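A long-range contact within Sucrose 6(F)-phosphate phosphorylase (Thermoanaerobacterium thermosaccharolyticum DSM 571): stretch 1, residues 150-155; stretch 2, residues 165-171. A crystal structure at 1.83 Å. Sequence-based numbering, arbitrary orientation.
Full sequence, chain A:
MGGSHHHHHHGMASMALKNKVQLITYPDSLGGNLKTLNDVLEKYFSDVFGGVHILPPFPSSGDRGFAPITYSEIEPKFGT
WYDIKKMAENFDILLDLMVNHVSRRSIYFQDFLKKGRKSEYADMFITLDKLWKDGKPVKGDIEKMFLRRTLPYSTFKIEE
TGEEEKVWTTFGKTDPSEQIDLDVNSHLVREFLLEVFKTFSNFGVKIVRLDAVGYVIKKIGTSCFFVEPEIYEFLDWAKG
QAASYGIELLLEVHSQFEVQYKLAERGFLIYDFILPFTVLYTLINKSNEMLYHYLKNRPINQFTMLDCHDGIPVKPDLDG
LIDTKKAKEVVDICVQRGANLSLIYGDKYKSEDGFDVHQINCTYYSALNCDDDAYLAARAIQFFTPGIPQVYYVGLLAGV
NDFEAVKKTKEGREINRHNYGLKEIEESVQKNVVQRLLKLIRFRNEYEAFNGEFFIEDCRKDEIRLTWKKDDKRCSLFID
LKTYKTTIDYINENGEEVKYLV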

ATOM      1  N   THR A 150      -5.914  21.952  -2.410  1.00 34.33           N
ATOM      2  CA  THR A 150      -6.646  23.058  -3.020  1.00 34.49           C
ATOM      3  C   THR A 150      -5.948  23.575  -4.274  1.00 33.84           C
ATOM      4  O   THR A 150      -6.591  23.824  -5.299  1.00 35.29           O
ATOM      5  CB  THR A 150      -6.827  24.190  -2.007  1.00 34.85           C
ATOM      6  OG1 THR A 150      -7.448  23.672  -0.825  1.00 36.35           O
ATOM      7  CG2 THR A 150      -7.693  25.270  -2.593  1.00 34.95           C
ATOM      8  N   LEU A 151      -4.635  23.773  -4.198  1.00 32.02           N
ATOM      9  CA  LEU A 151      -3.840  24.160  -5.352  1.00 31.07           C
ATOM     10  C   LEU A 151      -2.661  23.208  -5.477  1.00 28.05           C
ATOM     11  O   LEU A 151      -2.031  22.872  -4.466  1.00 26.96           O
ATOM     12  CB  LEU A 151      -3.325  25.597  -5.228  1.00 32.06           C
ATOM     13  CG  LEU A 151      -4.383  26.702  -5.263  1.00 33.07           C
ATOM     14  CD1 LEU A 151      -3.733  28.046  -4.955  1.00 34.06           C
ATOM     15  CD2 LEU A 151      -5.084  26.733  -6.612  1.00 33.82           C
ATOM     16  N   PRO A 152      -2.320  22.772  -6.702  1.00 28.52           N
ATOM     17  CA  PRO A 152      -1.243  21.786  -6.852  1.00 27.92           C
ATOM     18  C   PRO A 152       0.147  22.403  -6.880  1.00 29.75           C
ATOM     19  O   PRO A 152       1.066  21.828  -7.467  1.00 27.48           O
ATOM     20  CB  PRO A 152      -1.577  21.119  -8.194  1.00 25.44           C
ATOM     21  CG  PRO A 152      -2.192  22.245  -8.995  1.00 27.86           C
ATOM     22  CD  PRO A 152      -2.980  23.067  -7.992  1.00 30.45           C
ATOM     23  N   TYR A 153       0.315  23.557  -6.239  1.00 30.03           N
ATOM     24  CA  TYR A 153       1.611  24.216  -6.179  1.00 27.34           C
ATOM     25  C   TYR A 153       1.692  25.033  -4.898  1.00 26.51           C
ATOM     26  O   TYR A 153       0.688  25.281  -4.221  1.00 25.71           O
ATOM     27  CB  TYR A 153       1.864  25.101  -7.411  1.00 26.12           C
ATOM     28  CG  TYR A 153       0.762  26.084  -7.706  1.00 29.33           C
ATOM     29  CD1 TYR A 153       0.681  27.289  -7.028  1.00 31.73           C
ATOM     30  CD2 TYR A 153      -0.189  25.810  -8.675  1.00 32.05           C
ATOM     31  CE1 TYR A 153      -0.330  28.191  -7.296  1.00 35.30           C
ATOM     32  CE2 TYR A 153      -1.200  26.703  -8.953  1.00 35.61           C
ATOM     33  CZ  TYR A 153      -1.265  27.892  -8.262  1.00 37.82           C
ATOM     34  OH  TYR A 153      -2.275  28.784  -8.536  1.00 41.64           O
ATOM     35  N   SER A 154       2.916  25.445  -4.577  1.00 25.90           N
ATOM     36  CA  SER A 154       3.213  26.211  -3.379  1.00 26.20           C
ATOM     37  C   SER A 154       4.201  27.314  -3.736  1.00 27.24           C
ATOM     38  O   SER A 154       5.010  27.169  -4.659  1.00 26.86           O
ATOM     39  CB  SER A 154       3.802  25.327  -2.269  1.00 23.19           C
ATOM     40  OG  SER A 154       2.866  24.365  -1.810  1.00 22.12           O
ATOM     41  N   THR A 155       4.149  28.400  -2.967  1.00 27.28           N
ATOM     42  CA  THR A 155       4.971  29.581  -3.197  1.00 28.51           C
ATOM     43  C   THR A 155       6.065  29.668  -2.140  1.00 29.54           C
ATOM     44  O   THR A 155       5.802  29.502  -0.944  1.00 28.85           O
ATOM     45  CB  THR A 155       4.111  30.847  -3.171  1.00 30.17           C
ATOM     46  OG1 THR A 155       3.075  30.730  -4.153  1.00 31.76           O
ATOM     47  CG2 THR A 155       4.953  32.086  -3.469  1.00 32.41           C
ATOM     48  N   GLU A 165       8.670  32.375  -5.854  1.00 45.94           N
ATOM     49  CA  GLU A 165       8.723  31.319  -6.853  1.00 43.16           C
ATOM     50  C   GLU A 165       7.721  30.236  -6.494  1.00 35.57           C
ATOM     51  O   GLU A 165       7.667  29.786  -5.343  1.00 31.89           O
ATOM     52  CB  GLU A 165      10.119  30.698  -6.971  1.00 46.76           C
ATOM     53  CG  GLU A 165      10.239  29.724  -8.139  1.00 49.59           C
ATOM     54  CD  GLU A 165      11.151  30.225  -9.237  1.00 54.74           C
ATOM     55  OE1 GLU A 165      12.297  30.618  -8.931  1.00 56.81           O
ATOM     56  OE2 GLU A 165      10.720  30.232 -10.410  1.00 57.66           O
ATOM     57  N   LYS A 166       6.960  29.801  -7.485  1.00 33.39           N
ATOM     58  CA  LYS A 166       6.020  28.703  -7.332  1.00 32.31           C
ATOM     59  C   LYS A 166       6.632  27.428  -7.884  1.00 30.80           C
ATOM     60  O   LYS A 166       7.279  27.444  -8.935  1.00 32.88           O
ATOM     61  CB  LYS A 166       4.711  29.008  -8.060  1.00 35.39           C
ATOM     62  CG  LYS A 166       3.917  30.138  -7.442  1.00 38.72           C
ATOM     63  CD  LYS A 166       2.611  30.363  -8.187  1.00 42.11           C
ATOM     64  CE  LYS A 166       1.678  31.266  -7.398  1.00 43.34           C
ATOM     65  NZ  LYS A 166       2.035  32.691  -7.552  1.00 44.04           N
ATOM     66  N   VAL A 167       6.461  26.332  -7.145  1.00 27.64           N
ATOM     67  CA  VAL A 167       6.868  25.010  -7.597  1.00 25.88           C
ATOM     68  C   VAL A 167       5.704  24.056  -7.366  1.00 24.42           C
ATOM     69  O   VAL A 167       4.875  24.254  -6.471  1.00 24.22           O
ATOM     70  CB  VAL A 167       8.139  24.483  -6.889  1.00 28.62           C
ATOM     71  CG1 VAL A 167       9.309  25.417  -7.140  1.00 31.03           C
ATOM     72  CG2 VAL A 167       7.887  24.308  -5.407  1.00 30.98           C
ATOM     73  N   TRP A 168       5.651  23.011  -8.181  1.00 24.31           N
ATOM     74  CA  TRP A 168       4.558  22.056  -8.103  1.00 24.50           C
ATOM     75  C   TRP A 168       4.630  21.259  -6.805  1.00 23.44           C
ATOM     76  O   TRP A 168       5.693  20.756  -6.419  1.00 24.09           O
ATOM     77  CB  TRP A 168       4.607  21.127  -9.316  1.00 26.15           C
ATOM     78  CG  TRP A 168       3.270  20.639  -9.758  1.00 27.78           C
ATOM     79  CD1 TRP A 168       2.706  19.420  -9.508  1.00 27.65           C
ATOM     80  CD2 TRP A 168       2.302  21.387 -10.500  1.00 30.69           C
ATOM     81  NE1 TRP A 168       1.451  19.355 -10.073  1.00 28.75           N
ATOM     82  CE2 TRP A 168       1.181  20.553 -10.683  1.00 30.90           C
ATOM     83  CE3 TRP A 168       2.279  22.680 -11.031  1.00 35.78           C
ATOM     84  CZ2 TRP A 168       0.049  20.970 -11.385  1.00 34.53           C
ATOM     85  CZ3 TRP A 168       1.151  23.093 -11.727  1.00 40.56           C
ATOM     86  CH2 TRP A 168       0.052  22.238 -11.894  1.00 38.87           C
ATOM     87  N   THR A 169       3.482  21.144  -6.133  1.00 21.89           N
ATOM     88  CA  THR A 169       3.359  20.352  -4.908  1.00 21.77           C
ATOM     89  C   THR A 169       1.990  19.680  -4.980  1.00 21.93           C
ATOM     90  O   THR A 169       0.974  20.302  -4.657  1.00 22.60           O
ATOM     91  CB  THR A 169       3.508  21.207  -3.649  1.00 22.96           C
ATOM     92  OG1 THR A 169       2.491  22.220  -3.606  1.00 23.67           O
ATOM     93  CG2 THR A 169       4.878  21.881  -3.630  1.00 22.75           C
ATOM     94  N   THR A 170       1.972  18.422  -5.434  1.00 21.08           N
ATOM     95  CA  THR A 170       0.718  17.687  -5.573  1.00 21.97           C
ATOM     96  C   THR A 170       0.049  17.469  -4.224  1.00 21.22           C
ATOM     97  O   THR A 170      -1.178  17.556  -4.113  1.00 21.50           O
ATOM     98  CB  THR A 170       0.978  16.338  -6.252  1.00 24.09           C
ATOM     99  OG1 THR A 170       1.409  16.547  -7.599  1.00 23.80           O
ATOM    100  CG2 THR A 170      -0.274  15.472  -6.248  1.00 27.28           C
ATOM    101  N   PHE A 171       0.836  17.157  -3.198  1.00 22.01           N
ATOM    102  CA  PHE A 171       0.339  16.829  -1.873  1.00 24.77           C
ATOM    103  C   PHE A 171       0.840  17.841  -0.851  1.00 24.67           C
ATOM    104  O   PHE A 171       1.833  18.537  -1.066  1.00 24.57           O
ATOM    105  CB  PHE A 171       0.794  15.429  -1.441  1.00 24.79           C
ATOM    106  CG  PHE A 171       0.393  14.346  -2.383  1.00 23.37           C
ATOM    107  CD1 PHE A 171      -0.890  13.843  -2.355  1.00 22.42           C
ATOM    108  CD2 PHE A 171       1.299  13.830  -3.303  1.00 23.93           C
ATOM    109  CE1 PHE A 171      -1.268  12.830  -3.207  1.00 25.31           C
ATOM    110  CE2 PHE A 171       0.921  12.824  -4.170  1.00 24.52           C
ATOM    111  CZ  PHE A 171      -0.368  12.331  -4.129  1.00 25.25           C
TER

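Strand segments 153-155 and 165-168 run antiparallel, their directions 155° apart and their axes approaching to 4.6 Å; together the two stretches bury 522 Å² against each other. Backbone hydrogen bonds set the register. S154 and V167 form the hydrogen-bonded pair, with S154 N donating to V167 O (3.0 Å) and V167 N donating to S154 O (3.0 Å), both nearly straight, so that each residue gives and takes one bond. The pairs beside it, Y153 with W168 and T155 with K166, are of the non-hydrogen-bonded type, and their CA atoms accordingly lie closer, 4.1 and 4.4 Å apart against 5.7 Å for S154 and V167. Just before the first strand, P152 has no amide hydrogen to give, but its carbonyl still accepts: T169 N donates to P152 O at 2.8 Å, carrying the pairing past the end of the second strand.

CA-H...O contacts supplement these bonds. The shortest joins K166 CA to S154 O at 3.2 Å, so this carbonyl receives both the V167 amide and a polarized CA-H. T155 CA approaches E165 O at 3.5 Å, and P152 CA approaches T169 O at the same distance.

One side-chain hydrogen bond crosses the interface. S154 OG and T169 OG1 lie 2.8 Å apart, and either hydroxyl could be the donor; chi1 is m for S154 and p for T169. S154 OG is also hydrogen-bonded elsewhere in the structure. Thus S154 is tied to the second stretch through its backbone and its side chain alike.

Apolar contacts gather around the W168 indole. Although its CA-to-CB bond points away from the first stretch, the ring end comes back nearer, bringing W168 CZ2 to 3.5 Å from P152 CG. P152 O sits over one face of the indole, 3.3 Å from W168 CD2, while accepting the T169 amide. The Y153 ring meets the indole obliquely and more loosely, with Y153 CD2 4.3 Å from W168 CZ3.

Farther along, aliphatic parts of K166 serve as packing surface. Its extended chain, with chi2 and chi3 both t, brings K166 CE to 3.7 Å from Y153 CE1, in an oblique approach to the ring. T155 and K166 project from the same face of the sheet, and T155 OG1 rests 3.4 Å from K166 CG, a van der Waals contact with a methylene. The side chains of S154 and V167 share the other face.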